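Local coordinates for protein CEL44C (Paenibacillus polymyxa, PDB 2YIH) that hydrolyses xyloglucan and probably related beta-1,4-glucans, this chain being the glycoside hydrolase family 44 module of a larger enzyme, at residues T421-Q426 against A437-A442; Q137-K142 against D154-V159; P200-A205 against D241-P246; T30-A35 against Y390-D395. The protein carries 8 engineered substitutions. All coordinates share one frame; numbering follows the deposited sequence.

Interaction 1. Residues T421-Q426 against A437-A442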
loop_
_atom_site.group_PDB
_atom_site.type_symbol
_atom_site.label_atom_id
_atom_site.label_comp_id
_atom_site.label_asym_id
_atom_site.label_seq_id
_atom_site.Cartn_x
_atom_site.Cartn_y
_atom_site.Cartn_z
ATOM N N THR A 421 3.138 0.104 -19.280
ATOM C CA THR A 421 4.531 0.474 -19.477
ATOM C C THR A 421 4.704 1.981 -19.275
ATOM O O THR A 421 4.167 2.768 -20.051
ATOM C CB THR A 421 4.971 0.124 -20.914
ATOM O OG1 THR A 421 4.837 -1.297 -21.112
ATOM C CG2 THR A 421 6.457 0.529 -21.105
ATOM N N SER A 422 5.423 2.395 -18.224
ATOM C CA SER A 422 5.740 3.819 -18.036
ATOM C C SER A 422 6.664 4.278 -19.146
ATOM O O SER A 422 7.555 3.538 -19.540
ATOM C CB SER A 422 6.437 4.066 -16.688
ATOM O OG SER A 422 6.845 5.420 -16.540
ATOM N N VAL A 423 6.474 5.503 -19.625
ATOM C CA VAL A 423 7.471 6.097 -20.526
ATOM C C VAL A 423 7.772 7.524 -20.090
ATOM O O VAL A 423 7.043 8.113 -19.284
ATOM C CB VAL A 423 7.001 6.067 -22.013
ATOM C CG1 VAL A 423 6.641 4.639 -22.464
ATOM C CG2 VAL A 423 5.841 7.063 -22.271
ATOM N N SER A 424 8.881 8.080 -20.578
ATOM C CA SER A 424 9.349 9.369 -20.092
ATOM C C SER A 424 8.333 10.491 -20.356
ATOM O O SER A 424 7.852 10.677 -21.482
ATOM C CB SER A 424 10.699 9.686 -20.746
ATOM O OG SER A 424 11.141 11.002 -20.472
ATOM N N ALA A 425 8.027 11.240 -19.297
ATOM C CA ALA A 425 7.208 12.446 -19.414
ATOM C C ALA A 425 7.838 13.505 -18.518
ATOM O O ALA A 425 8.025 13.279 -17.335
ATOM C CB ALA A 425 5.768 12.163 -18.979
ATOM N N GLN A 426 8.218 14.631 -19.110
ATOM C CA GLN A 426 8.922 15.689 -18.387
ATOM C C GLN A 426 8.103 16.973 -18.535
ATOM O O GLN A 426 7.544 17.240 -19.608
ATOM C CB GLN A 426 10.296 15.917 -19.023
ATOM C CG GLN A 426 11.238 14.711 -18.941
ATOM C CD GLN A 426 12.609 15.045 -19.504
ATOM O OE1 GLN A 426 12.770 15.243 -20.704
ATOM N NE2 GLN A 426 13.580 15.164 -18.633
ATOM N N ALA A 437 3.131 9.288 -18.167
ATOM C CA ALA A 437 2.793 8.760 -19.477
ATOM C C ALA A 437 2.969 7.260 -19.515
ATOM O O ALA A 437 3.780 6.703 -18.785
ATOM C CB ALA A 437 3.694 9.421 -20.580
ATOM N N SER A 438 2.224 6.607 -20.396
ATOM C CA SER A 438 2.352 5.148 -20.513
ATOM C C SER A 438 1.854 4.675 -21.861
ATOM O O SER A 438 1.051 5.357 -22.501
ATOM C CB SER A 438 1.546 4.439 -19.407
ATOM O OG SER A 438 0.176 4.780 -19.493
ATOM N N VAL A 439 2.341 3.498 -22.268
ATOM C CA VAL A 439 1.772 2.729 -23.373
ATOM C C VAL A 439 1.540 1.282 -22.896
ATOM O O VAL A 439 1.957 0.927 -21.795
ATOM C CB VAL A 439 2.724 2.716 -24.582
ATOM C CG1 VAL A 439 2.925 4.147 -25.103
ATOM C CG2 VAL A 439 4.070 2.040 -24.224
ATOM N N THR A 440 0.978 0.426 -23.742
ATOM C CA THR A 440 0.868 -1.003 -23.398
ATOM C C THR A 440 1.559 -1.835 -24.474
ATOM O O THR A 440 1.383 -1.558 -25.658
ATOM C CB THR A 440 -0.615 -1.444 -23.189
ATOM O OG1 THR A 440 -1.091 -0.924 -21.939
ATOM C CG2 THR A 440 -0.749 -2.989 -23.144
ATOM N N ASN A 441 2.378 -2.810 -24.062
ATOM C CA ASN A 441 3.034 -3.736 -25.014
ATOM C C ASN A 441 3.750 -2.941 -26.111
ATOM O O ASN A 441 3.671 -3.285 -27.293
ATOM C CB ASN A 441 2.010 -4.697 -25.652
ATOM C CG ASN A 441 2.682 -5.880 -26.385
ATOM O OD1 ASN A 441 3.810 -6.264 -26.054
ATOM N ND2 ASN A 441 1.966 -6.496 -27.328
ATOM N N ALA A 442 4.409 -1.854 -25.701
ATOM C CA ALA A 442 5.182 -0.979 -26.608
ATOM C C ALA A 442 4.323 -0.370 -27.711
ATOM O O ALA A 442 4.792 -0.169 -28.832
ATOM C CB ALA A 442 6.415 -1.723 -27.189
HETATM O O HOH W 1 5.980 -2.421 -23.231
HETATM O O HOH W 2 4.486 6.713 -16.094
HETATM O O HOH W 3 5.741 8.986 -17.049
#
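T421 and V439 face each other in a beta hairpin made by strands 421-427 and 433-439. The hairpin belongs to the mixed beta sheet of the domain beside the barrel, with strand 9-22 flanking it on one side and strand 446-453 on the other. T421 and V439 are an antiparallel hydrogen-bonded pair. T421 N gives to V439 O at 2.9 Å, and V439 N gives back to T421 O at 3.0 Å. T421 CB packs on V439 CG2 at 3.9 Å. OG1 of T421 stands anti to the carbonyl carbon (chi1 -61°) and accepts from a water that is also weakly bonded to A442 N.

A437 is the other main contact residue. Its CB meets V423 CG2 at 3.6 Å and A425 CB at 3.8 Å. V423 CG1 in turn reaches V439 CG2, and the two valine side chains cross at about a right angle. V423, A437 and V439 lie on the face that carries T421.

The backbone of A437 is partly bridged by solvent. Its O takes V423 N, which sits above the carbonyl plane, and a water shared with S422 OG. Another water joins A437 N to V423 O. S438 points to the other face, where its OG is hydrogen-bonded to G419 N. S438 CA makes a CA-H...O contact of 3.0 Å with T421 O.

Interaction 2. Residues Q137-K142 against D154-V159. Engineered in segment 154-159: Y156 (natural residue Arg). With CA (calcium ion), chain C.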
loop_
_atom_site.group_PDB
_atom_site.type_symbol
_atom_site.label_atom_id
_atom_site.label_comp_id
_atom_site.label_asym_id
_atom_site.label_seq_id
_atom_site.Cartn_x
_atom_site.Cartn_y
_atom_site.Cartn_z
ATOM N N GLN A 137 -2.521 -18.845 22.460
ATOM C CA GLN A 137 -1.125 -18.688 22.034
ATOM C C GLN A 137 -0.995 -19.038 20.555
ATOM O O GLN A 137 -1.566 -20.034 20.081
ATOM C CB GLN A 137 -0.221 -19.624 22.837
ATOM C CG GLN A 137 -0.156 -19.331 24.281
ATOM C CD GLN A 137 0.843 -20.249 24.997
ATOM O OE1 GLN A 137 1.841 -20.710 24.400
ATOM N NE2 GLN A 137 0.571 -20.532 26.263
ATOM N N VAL A 138 -0.201 -18.252 19.842
ATOM C CA VAL A 138 0.171 -18.569 18.437
ATOM C C VAL A 138 1.365 -19.546 18.396
ATOM O O VAL A 138 2.374 -19.368 19.130
ATOM C CB VAL A 138 0.528 -17.277 17.672
ATOM C CG1 VAL A 138 1.076 -17.600 16.241
ATOM C CG2 VAL A 138 -0.702 -16.350 17.550
ATOM N N VAL A 139 1.231 -20.609 17.600
ATOM C CA VAL A 139 2.353 -21.529 17.351
ATOM C C VAL A 139 2.501 -21.592 15.842
ATOM O O VAL A 139 1.508 -21.802 15.132
ATOM C CB VAL A 139 2.007 -22.943 17.928
ATOM C CG1 VAL A 139 3.035 -23.998 17.528
ATOM C CG2 VAL A 139 1.870 -22.840 19.501
ATOM N N ASN A 140 3.729 -21.400 15.364
ATOM C CA ASN A 140 3.937 -21.266 13.934
ATOM C C ASN A 140 3.806 -22.581 13.220
ATOM O O ASN A 140 3.156 -22.654 12.144
ATOM C CB ASN A 140 5.296 -20.635 13.653
ATOM C CG ASN A 140 5.324 -19.186 14.035
ATOM O OD1 ASN A 140 4.282 -18.505 14.015
ATOM N ND2 ASN A 140 6.480 -18.713 14.448
ATOM N N ALA A 141 4.407 -23.624 13.799
ATOM C CA ALA A 141 4.393 -24.980 13.180
ATOM C C ALA A 141 3.775 -26.032 14.123
ATOM O O ALA A 141 4.301 -26.302 15.224
ATOM C CB ALA A 141 5.820 -25.392 12.766
ATOM N N LYS A 142 2.654 -26.599 13.701
ATOM C CA LYS A 142 1.883 -27.519 14.528
ATOM C C LYS A 142 2.658 -28.794 14.860
ATOM O O LYS A 142 2.540 -29.332 15.977
ATOM C CB LYS A 142 0.562 -27.885 13.816
ATOM C CG LYS A 142 -0.410 -28.624 14.724
ATOM C CD LYS A 142 -1.698 -29.031 13.966
ATOM C CE LYS A 142 -2.731 -29.542 15.008
ATOM N NZ LYS A 142 -3.950 -30.127 14.295
ATOM N N ASP A 154 -8.711 -26.028 22.641
ATOM C CA ASP A 154 -7.372 -25.915 23.212
ATOM C C ASP A 154 -6.955 -24.446 23.298
ATOM O O ASP A 154 -7.747 -23.545 22.990
ATOM C CB ASP A 154 -6.342 -26.779 22.443
ATOM C CG ASP A 154 -6.099 -26.294 21.029
ATOM O OD1 ASP A 154 -6.641 -25.220 20.670
ATOM O OD2 ASP A 154 -5.316 -26.963 20.303
ATOM N N ASN A 155 -5.724 -24.200 23.727
ATOM C CA ASN A 155 -5.275 -22.819 23.940
ATOM C C ASN A 155 -4.373 -22.303 22.828
ATOM O O ASN A 155 -3.603 -21.355 23.047
ATOM C CB ASN A 155 -4.502 -22.741 25.271
ATOM C CG ASN A 155 -4.412 -21.325 25.822
ATOM O OD1 ASN A 155 -5.373 -20.543 25.765
ATOM N ND2 ASN A 155 -3.223 -20.972 26.324
ATOM N N TYR A 156 -4.476 -22.906 21.634
ATOM C CA TYR A 156 -3.482 -22.659 20.585
ATOM C C TYR A 156 -4.151 -22.302 19.292
ATOM O O TYR A 156 -5.218 -22.835 18.991
ATOM C CB TYR A 156 -2.665 -23.929 20.311
ATOM C CG TYR A 156 -1.865 -24.347 21.524
ATOM C CD1 TYR A 156 -0.784 -23.585 21.936
ATOM C CD2 TYR A 156 -2.257 -25.454 22.290
ATOM C CE1 TYR A 156 -0.068 -23.936 23.092
ATOM C CE2 TYR A 156 -1.575 -25.806 23.433
ATOM C CZ TYR A 156 -0.486 -25.068 23.825
ATOM O OH TYR A 156 0.206 -25.413 24.953
ATOM N N VAL A 157 -3.436 -21.547 18.467
ATOM C CA VAL A 157 -3.827 -21.409 17.067
ATOM C C VAL A 157 -2.549 -21.666 16.281
ATOM O O VAL A 157 -1.505 -21.174 16.659
ATOM C CB VAL A 157 -4.382 -19.987 16.809
ATOM C CG1 VAL A 157 -4.546 -19.734 15.372
ATOM C CG2 VAL A 157 -5.739 -19.829 17.552
ATOM N N TYR A 158 -2.613 -22.516 15.258
ATOM C CA TYR A 158 -1.401 -22.920 14.554
ATOM C C TYR A 158 -1.362 -22.234 13.208
ATOM O O TYR A 158 -2.260 -22.412 12.409
ATOM C CB TYR A 158 -1.440 -24.432 14.329
ATOM C CG TYR A 158 -1.355 -25.217 15.626
ATOM C CD1 TYR A 158 -0.158 -25.267 16.333
ATOM C CD2 TYR A 158 -2.493 -25.845 16.177
ATOM C CE1 TYR A 158 -0.047 -25.988 17.526
ATOM C CE2 TYR A 158 -2.408 -26.554 17.401
ATOM C CZ TYR A 158 -1.180 -26.613 18.052
ATOM O OH TYR A 158 -1.079 -27.343 19.223
ATOM N N VAL A 159 -0.305 -21.492 12.918
ATOM C CA VAL A 159 -0.350 -20.660 11.709
ATOM C C VAL A 159 -0.196 -21.538 10.475
ATOM O O VAL A 159 -0.897 -21.326 9.471
ATOM C CB VAL A 159 0.699 -19.545 11.723
ATOM C CG1 VAL A 159 0.540 -18.688 10.465
ATOM C CG2 VAL A 159 0.524 -18.666 12.955
HETATM CA CA CA C . -7.161 -24.116 18.633
HETATM O O HOH W 4 -5.737 -25.951 17.819
HETATM O O HOH W 5 -8.310 -22.885 20.326
#
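The calcium site is built onto a parallel strand pair, in which Q137, V138 and V139 lie beside Y156, V157 and Y158. Strand 156-158 is the edge of a small mixed sheet whose other edge is strand 115-117. Four backbone bonds alternate along the pair: Q137 N to N155 O, V157 N to Q137 O, V139 N to V157 O, and V159 N to V139 O. The third is the straightest, at 169°. The last one reaches into helix 159-170, for which Y158 is the N-cap residue.

Y158 is packed by two residues. Over one face of its ring lies K142 CG, 3.5 Å from the ring centroid and only 7° off the normal, a CH-pi contact. The extended lysine crosses the tyrosine at about a right angle. Its NZ goes on to a salt bridge with E161. V139 lies alongside the same ring, with CB 3.6 Å from Y158 CD1. V139 CG2 also touches CD1 of Y156, an engineered residue that is arginine in the natural sequence. V138, on the other face from V139, packs its CG1 tightly against CG2 of V159, the first residue of the helix, at 3.5 Å.

The calcium ion is bound by D154 OD1 and by the backbone O of Y156, each at 2.4 Å, so the Y156 ligand does not come from the engineered side chain. E56 and D151 complete the site with two waters. One of these waters donates to D154 OD2, and the other donates to D154 O at 2.8 Å.

Interaction 3. Residues P200-A205 against D241-P246. Engineered in segment 200-205: P200 (natural residue Gly). With XYS (alpha-D-xylopyranose), chain B; BGC (beta-D-glucopyranose), chain D.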
loop_
_atom_site.group_PDB
_atom_site.type_symbol
_atom_site.label_atom_id
_atom_site.label_comp_id
_atom_site.label_asym_id
_atom_site.label_seq_id
_atom_site.Cartn_x
_atom_site.Cartn_y
_atom_site.Cartn_z
ATOM N N PRO A 200 3.194 -6.207 25.735
ATOM C CA PRO A 200 3.363 -4.921 26.460
ATOM C C PRO A 200 4.787 -4.321 26.362
ATOM O O PRO A 200 4.943 -3.090 26.419
ATOM C CB PRO A 200 3.049 -5.282 27.931
ATOM C CG PRO A 200 3.067 -6.784 27.994
ATOM C CD PRO A 200 2.709 -7.291 26.601
ATOM N N GLU A 201 5.802 -5.167 26.154
ATOM C CA GLU A 201 7.184 -4.666 26.071
ATOM C C GLU A 201 7.472 -4.169 24.656
ATOM O O GLU A 201 6.893 -4.692 23.678
ATOM C CB GLU A 201 8.196 -5.762 26.483
ATOM C CG GLU A 201 8.093 -6.156 27.965
ATOM C CD GLU A 201 9.183 -7.138 28.412
ATOM O OE1 GLU A 201 10.357 -6.955 28.023
ATOM O OE2 GLU A 201 8.859 -8.057 29.191
ATOM N N LYS A 202 8.318 -3.149 24.537
ATOM C CA LYS A 202 8.734 -2.696 23.203
ATOM C C LYS A 202 9.450 -3.845 22.489
ATOM O O LYS A 202 10.322 -4.506 23.067
ATOM C CB LYS A 202 9.666 -1.496 23.277
ATOM C CG LYS A 202 8.968 -0.216 23.753
ATOM C CD LYS A 202 9.971 0.925 23.991
ATOM C CE LYS A 202 10.598 1.419 22.665
ATOM N NZ LYS A 202 9.547 1.814 21.647
ATOM N N VAL A 203 9.050 -4.125 21.253
ATOM C CA VAL A 203 9.707 -5.179 20.463
ATOM C C VAL A 203 11.220 -4.909 20.300
ATOM O O VAL A 203 11.657 -3.754 20.087
ATOM C CB VAL A 203 9.001 -5.336 19.054
ATOM C CG1 VAL A 203 9.372 -4.136 18.156
ATOM C CG2 VAL A 203 9.427 -6.657 18.371
ATOM N N GLY A 204 12.017 -5.977 20.398
ATOM C CA GLY A 204 13.468 -5.867 20.104
ATOM C C GLY A 204 13.770 -6.021 18.627
ATOM O O GLY A 204 12.951 -6.586 17.874
ATOM N N ALA A 205 14.903 -5.474 18.183
ATOM C CA ALA A 205 15.336 -5.676 16.788
ATOM C C ALA A 205 15.657 -7.135 16.526
ATOM O O ALA A 205 15.178 -7.708 15.541
ATOM C CB ALA A 205 16.512 -4.795 16.441
ATOM N N ASP A 241 15.084 3.207 13.722
ATOM C CA ASP A 241 15.680 2.393 14.792
ATOM C C ASP A 241 14.620 1.561 15.502
ATOM O O ASP A 241 14.728 1.228 16.711
ATOM C CB ASP A 241 16.474 3.293 15.780
ATOM C CG ASP A 241 15.592 4.299 16.530
ATOM O OD1 ASP A 241 14.355 4.373 16.321
ATOM O OD2 ASP A 241 16.161 5.063 17.344
ATOM N N LEU A 242 13.613 1.163 14.726
ATOM C CA LEU A 242 12.542 0.363 15.268
ATOM C C LEU A 242 11.923 1.009 16.534
ATOM O O LEU A 242 11.664 0.350 17.527
ATOM C CB LEU A 242 12.997 -1.104 15.494
ATOM C CG LEU A 242 11.845 -2.115 15.651
ATOM C CD1 LEU A 242 11.010 -2.233 14.352
ATOM C CD2 LEU A 242 12.415 -3.492 16.021
ATOM N N GLN A 243 11.655 2.302 16.432
ATOM C CA GLN A 243 11.077 3.108 17.513
ATOM C C GLN A 243 11.923 2.990 18.782
ATOM O O GLN A 243 11.418 2.691 19.851
ATOM C CB GLN A 243 9.593 2.741 17.764
ATOM C CG GLN A 243 8.835 3.808 18.547
ATOM C CD GLN A 243 8.509 5.037 17.722
ATOM O OE1 GLN A 243 8.715 5.086 16.483
ATOM N NE2 GLN A 243 8.017 6.076 18.411
ATOM N N THR A 244 13.221 3.220 18.626
ATOM C CA THR A 244 14.167 3.141 19.774
ATOM C C THR A 244 14.060 1.772 20.452
ATOM O O THR A 244 13.869 1.669 21.681
ATOM C CB THR A 244 13.916 4.272 20.829
ATOM O OG1 THR A 244 13.610 5.498 20.163
ATOM C CG2 THR A 244 15.168 4.482 21.705
ATOM N N ALA A 245 14.198 0.698 19.665
ATOM C CA ALA A 245 14.168 -0.661 20.202
ATOM C C ALA A 245 15.216 -0.777 21.321
ATOM O O ALA A 245 16.316 -0.215 21.200
ATOM C CB ALA A 245 14.454 -1.683 19.104
ATOM N N PRO A 246 14.883 -1.495 22.392
ATOM C CA PRO A 246 15.811 -1.557 23.541
ATOM C C PRO A 246 17.195 -2.109 23.221
ATOM O O PRO A 246 18.175 -1.701 23.865
ATOM C CB PRO A 246 15.087 -2.465 24.545
ATOM C CG PRO A 246 13.912 -3.068 23.790
ATOM C CD PRO A 246 13.567 -2.060 22.737
HETATM C C1 XYS B . 2.966 6.089 19.561
HETATM C C2 XYS B . 3.354 6.812 20.842
HETATM C C3 XYS B . 4.869 6.789 20.952
HETATM C C4 XYS B . 5.313 5.341 21.042
HETATM C C5 XYS B . 4.772 4.509 19.877
HETATM O O2 XYS B . 2.880 8.159 20.823
HETATM O O3 XYS B . 5.274 7.430 22.161
HETATM O O4 XYS B . 6.748 5.333 21.102
HETATM O O5 XYS B . 3.354 4.716 19.669
HETATM C C2 BGC D . 8.163 9.972 17.409
HETATM C C3 BGC D . 7.069 9.348 16.562
HETATM C C4 BGC D . 6.041 10.422 16.195
HETATM C C5 BGC D . 6.685 11.698 15.677
HETATM C C6 BGC D . 5.650 12.813 15.530
HETATM C C1 BGC D . 8.757 11.177 16.686
HETATM O O2 BGC D . 9.144 8.985 17.680
HETATM O O3 BGC D . 6.383 8.333 17.297
HETATM O O4 BGC D . 5.231 9.913 15.156
HETATM O O5 BGC D . 7.710 12.133 16.560
HETATM O O6 BGC D . 5.000 12.976 16.800
HETATM O O HOH W 6 10.818 -1.215 19.784
#
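K202 makes the one direct hydrogen bond between the loops 200-205 and 241-246. Its NZ gives to Q243 O at 2.7 Å, in the plane of that carbonyl. The lysine chain is bent at its end (chi3 68°, chi4 54°), which brings CE to 3.4 Å from T244 O and NZ to Q243. A water adds a second link by donating to both V203 O and L242 O. Within 241-246, D241 OD1 accepts from T244 N in an Asx motif.

The buried apolar contact is made by L242. Its CD2 meets V203 CG1 at 3.8 Å and A205 CA at 3.7 Å. A245 CB rests 3.6 Å from the carbonyl oxygen V203 O, and P246 CD lies near K202 CB towards the surface. The loops follow strands 181-184 and 227-233 of the TIM barrel, on the side where the glycan is bound.

The sugar contacts belong to Q243. Its NE2 donates to glucose O3 at 3.0 Å and to xylose O4 at 3.1 Å, with a weak bond to glucose O2. An alanine here would keep CB but lose the amide, and would probably leave glucose O3 and xylose O4 without this donor. Q243 OE1 is hydrogen-bonded to Y234 OH, consistent with the amide being held in this orientation.

Interaction 4. Residues T30-A35 against Y390-D395. With EDO (1,2-ethanediol), chain O.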
loop_
_atom_site.group_PDB
_atom_site.type_symbol
_atom_site.label_atom_id
_atom_site.label_comp_id
_atom_site.label_asym_id
_atom_site.label_seq_id
_atom_site.Cartn_x
_atom_site.Cartn_y
_atom_site.Cartn_z
ATOM N N THR A 30 -5.637 -1.547 -2.501
ATOM C CA THR A 30 -6.269 -0.907 -1.359
ATOM C C THR A 30 -6.322 -1.846 -0.166
ATOM O O THR A 30 -6.040 -3.049 -0.290
ATOM C CB THR A 30 -7.683 -0.371 -1.728
ATOM O OG1 THR A 30 -8.141 0.520 -0.679
ATOM C CG2 THR A 30 -8.662 -1.560 -1.926
ATOM N N ASN A 31 -6.629 -1.254 0.989
ATOM C CA ASN A 31 -6.976 -1.995 2.192
ATOM C C ASN A 31 -8.486 -2.138 2.233
ATOM O O ASN A 31 -9.022 -3.113 1.713
ATOM C CB ASN A 31 -6.427 -1.255 3.425
ATOM C CG ASN A 31 -4.957 -1.524 3.613
ATOM O OD1 ASN A 31 -4.591 -2.583 4.133
ATOM N ND2 ASN A 31 -4.103 -0.611 3.145
ATOM N N GLN A 32 -9.179 -1.113 2.728
ATOM C CA GLN A 32 -10.650 -1.131 2.676
ATOM C C GLN A 32 -11.094 -1.041 1.242
ATOM O O GLN A 32 -10.563 -0.225 0.475
ATOM C CB GLN A 32 -11.218 0.086 3.425
ATOM C CG GLN A 32 -10.841 0.110 4.918
ATOM C CD GLN A 32 -9.559 0.860 5.179
ATOM O OE1 GLN A 32 -8.766 1.124 4.273
ATOM N NE2 GLN A 32 -9.360 1.249 6.438
ATOM N N ASP A 33 -12.053 -1.864 0.831
ATOM C CA ASP A 33 -12.661 -1.592 -0.464
ATOM C C ASP A 33 -13.317 -0.214 -0.491
ATOM O O ASP A 33 -13.898 0.219 0.505
ATOM C CB ASP A 33 -13.681 -2.679 -0.826
ATOM C CG ASP A 33 -13.035 -4.040 -0.957
ATOM O OD1 ASP A 33 -11.956 -4.122 -1.582
ATOM O OD2 ASP A 33 -13.648 -5.008 -0.494
ATOM N N LEU A 34 -13.224 0.479 -1.621
ATOM C CA LEU A 34 -13.832 1.820 -1.762
ATOM C C LEU A 34 -15.214 1.710 -2.420
ATOM O O LEU A 34 -16.045 0.909 -1.966
ATOM C CB LEU A 34 -12.869 2.782 -2.497
ATOM C CG LEU A 34 -11.504 2.937 -1.799
ATOM C CD1 LEU A 34 -10.539 3.859 -2.589
ATOM C CD2 LEU A 34 -11.665 3.492 -0.379
ATOM N N ALA A 35 -15.460 2.436 -3.510
ATOM C CA ALA A 35 -16.796 2.395 -4.123
ATOM C C ALA A 35 -17.088 1.089 -4.832
ATOM O O ALA A 35 -18.246 0.621 -4.839
ATOM C CB ALA A 35 -16.994 3.573 -5.068
ATOM N N TYR A 390 -3.827 1.824 -0.462
ATOM C CA TYR A 390 -4.430 2.962 0.244
ATOM C C TYR A 390 -5.108 2.496 1.552
ATOM O O TYR A 390 -5.616 1.362 1.640
ATOM C CB TYR A 390 -5.477 3.570 -0.685
ATOM C CG TYR A 390 -6.297 4.641 -0.067
ATOM C CD1 TYR A 390 -5.737 5.873 0.229
ATOM C CD2 TYR A 390 -7.638 4.402 0.275
ATOM C CE1 TYR A 390 -6.493 6.881 0.819
ATOM C CE2 TYR A 390 -8.436 5.426 0.820
ATOM C CZ TYR A 390 -7.822 6.645 1.127
ATOM O OH TYR A 390 -8.555 7.658 1.688
ATOM N N TRP A 391 -5.031 3.350 2.571
ATOM C CA TRP A 391 -5.769 3.110 3.823
ATOM C C TRP A 391 -6.758 4.267 4.076
ATOM O O TRP A 391 -6.378 5.431 4.066
ATOM C CB TRP A 391 -4.767 3.009 4.991
ATOM C CG TRP A 391 -5.474 2.796 6.272
ATOM C CD1 TRP A 391 -5.982 3.770 7.104
ATOM C CD2 TRP A 391 -5.795 1.540 6.870
ATOM N NE1 TRP A 391 -6.618 3.175 8.183
ATOM C CE2 TRP A 391 -6.522 1.809 8.058
ATOM C CE3 TRP A 391 -5.554 0.213 6.512
ATOM C CZ2 TRP A 391 -6.983 0.780 8.907
ATOM C CZ3 TRP A 391 -6.019 -0.817 7.359
ATOM C CH2 TRP A 391 -6.757 -0.521 8.513
ATOM N N LYS A 392 -8.020 3.944 4.359
ATOM C CA LYS A 392 -9.004 4.983 4.673
ATOM C C LYS A 392 -8.799 5.566 6.097
ATOM O O LYS A 392 -9.160 4.915 7.092
ATOM C CB LYS A 392 -10.414 4.396 4.599
ATOM C CG LYS A 392 -10.847 3.888 3.215
ATOM C CD LYS A 392 -12.296 3.327 3.327
ATOM C CE LYS A 392 -13.332 4.462 3.378
ATOM N NZ LYS A 392 -14.756 3.897 3.442
ATOM N N LEU A 393 -8.303 6.802 6.166
ATOM C CA LEU A 393 -8.200 7.514 7.441
ATOM C C LEU A 393 -9.538 8.137 7.834
ATOM O O LEU A 393 -9.740 8.483 9.006
ATOM C CB LEU A 393 -7.129 8.603 7.380
ATOM C CG LEU A 393 -5.712 8.074 7.154
ATOM C CD1 LEU A 393 -4.772 9.273 6.918
ATOM C CD2 LEU A 393 -5.227 7.197 8.311
ATOM N N LYS A 394 -10.440 8.274 6.862
ATOM C CA LYS A 394 -11.784 8.806 7.121
ATOM C C LYS A 394 -12.785 7.767 6.685
ATOM O O LYS A 394 -12.665 7.191 5.595
ATOM C CB LYS A 394 -12.037 10.090 6.315
ATOM C CG LYS A 394 -13.124 10.946 6.903
ATOM C CD LYS A 394 -13.986 11.552 5.826
ATOM C CE LYS A 394 -15.296 12.005 6.424
ATOM N NZ LYS A 394 -15.832 10.970 7.343
ATOM N N ASP A 395 -13.777 7.501 7.534
ATOM C CA ASP A 395 -14.788 6.514 7.180
ATOM C C ASP A 395 -15.812 7.071 6.183
ATOM O O ASP A 395 -15.827 8.276 5.898
ATOM C CB ASP A 395 -15.485 5.976 8.437
ATOM C CG ASP A 395 -14.543 5.136 9.311
ATOM O OD1 ASP A 395 -13.722 4.393 8.743
ATOM O OD2 ASP A 395 -14.679 5.162 10.553
HETATM C C1 EDO O . -18.515 2.340 5.694
HETATM O O1 EDO O . -19.485 3.356 5.437
HETATM C C2 EDO O . -17.159 2.833 5.215
HETATM O O2 EDO O . -16.494 3.472 6.310
HETATM O O HOH W 7 -15.540 2.313 1.320
#
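Q32 lies against W391 and K392 along its whole side chain. CB packs on K392 CD at 3.4 Å. CG stands anti to the carbonyl carbon and stays near the same lysine carbon. The chain then bends at chi2, 91°, and the amide splits its contacts. OE1 accepts K392 N at 2.9 Å in an almost straight bond (177°), with the donor above the carbonyl plane. NE2 sits 3.3 Å above the ring plane of W391, over its centre. The amide and ring planes are 61° apart.

N31 meets the same indole at its edge, with CG 3.4 Å from W391 CE3. Its N and ND2 both donate to Y390 O, each at 2.9 Å, so two bonds from one residue grip this carbonyl. N31 OD1 is hydrogen-bonded to R44. An alanine in place of W391 would take away the whole indole, and the amide of Q32 would probably lose the ring under NE2 and be held mainly through OE1.

L34 runs past K392 in the opposite direction, with CD2 3.7 Å from K392 CG. The same methyl touches the edge of the Y390 ring at CE2. A water joins D33 O to K392 NZ, which also bonds to G396 O.

T30 and Y390 form a parallel bridge. It pairs the first barrel strand, 29-30, with the last, 387-390, and this is the closure typical of a (beta/alpha)8, or TIM, barrel.

Interaction 4 ties the start of the barrel to its end, so interactions 2 and 3 fall within the chain between its two segments. Interaction 1 comes last, in the separate beta sheet, to which strand 9-22 near the N-terminus also belongs. The chain thus begins in the beta domain, runs round the barrel and returns. Interactions 3 and 4 both lie in the connections that follow barrel strands, with centres about 29 Å apart, and interaction 3 holds a glycan-binding residue. Interaction 2, about 24 Å from interaction 3 centre to centre, carries the calcium site in a small outlying sheet. Interactions 1 and 2 are about 48 Å apart centre to centre, on opposite sides of the chain's centre.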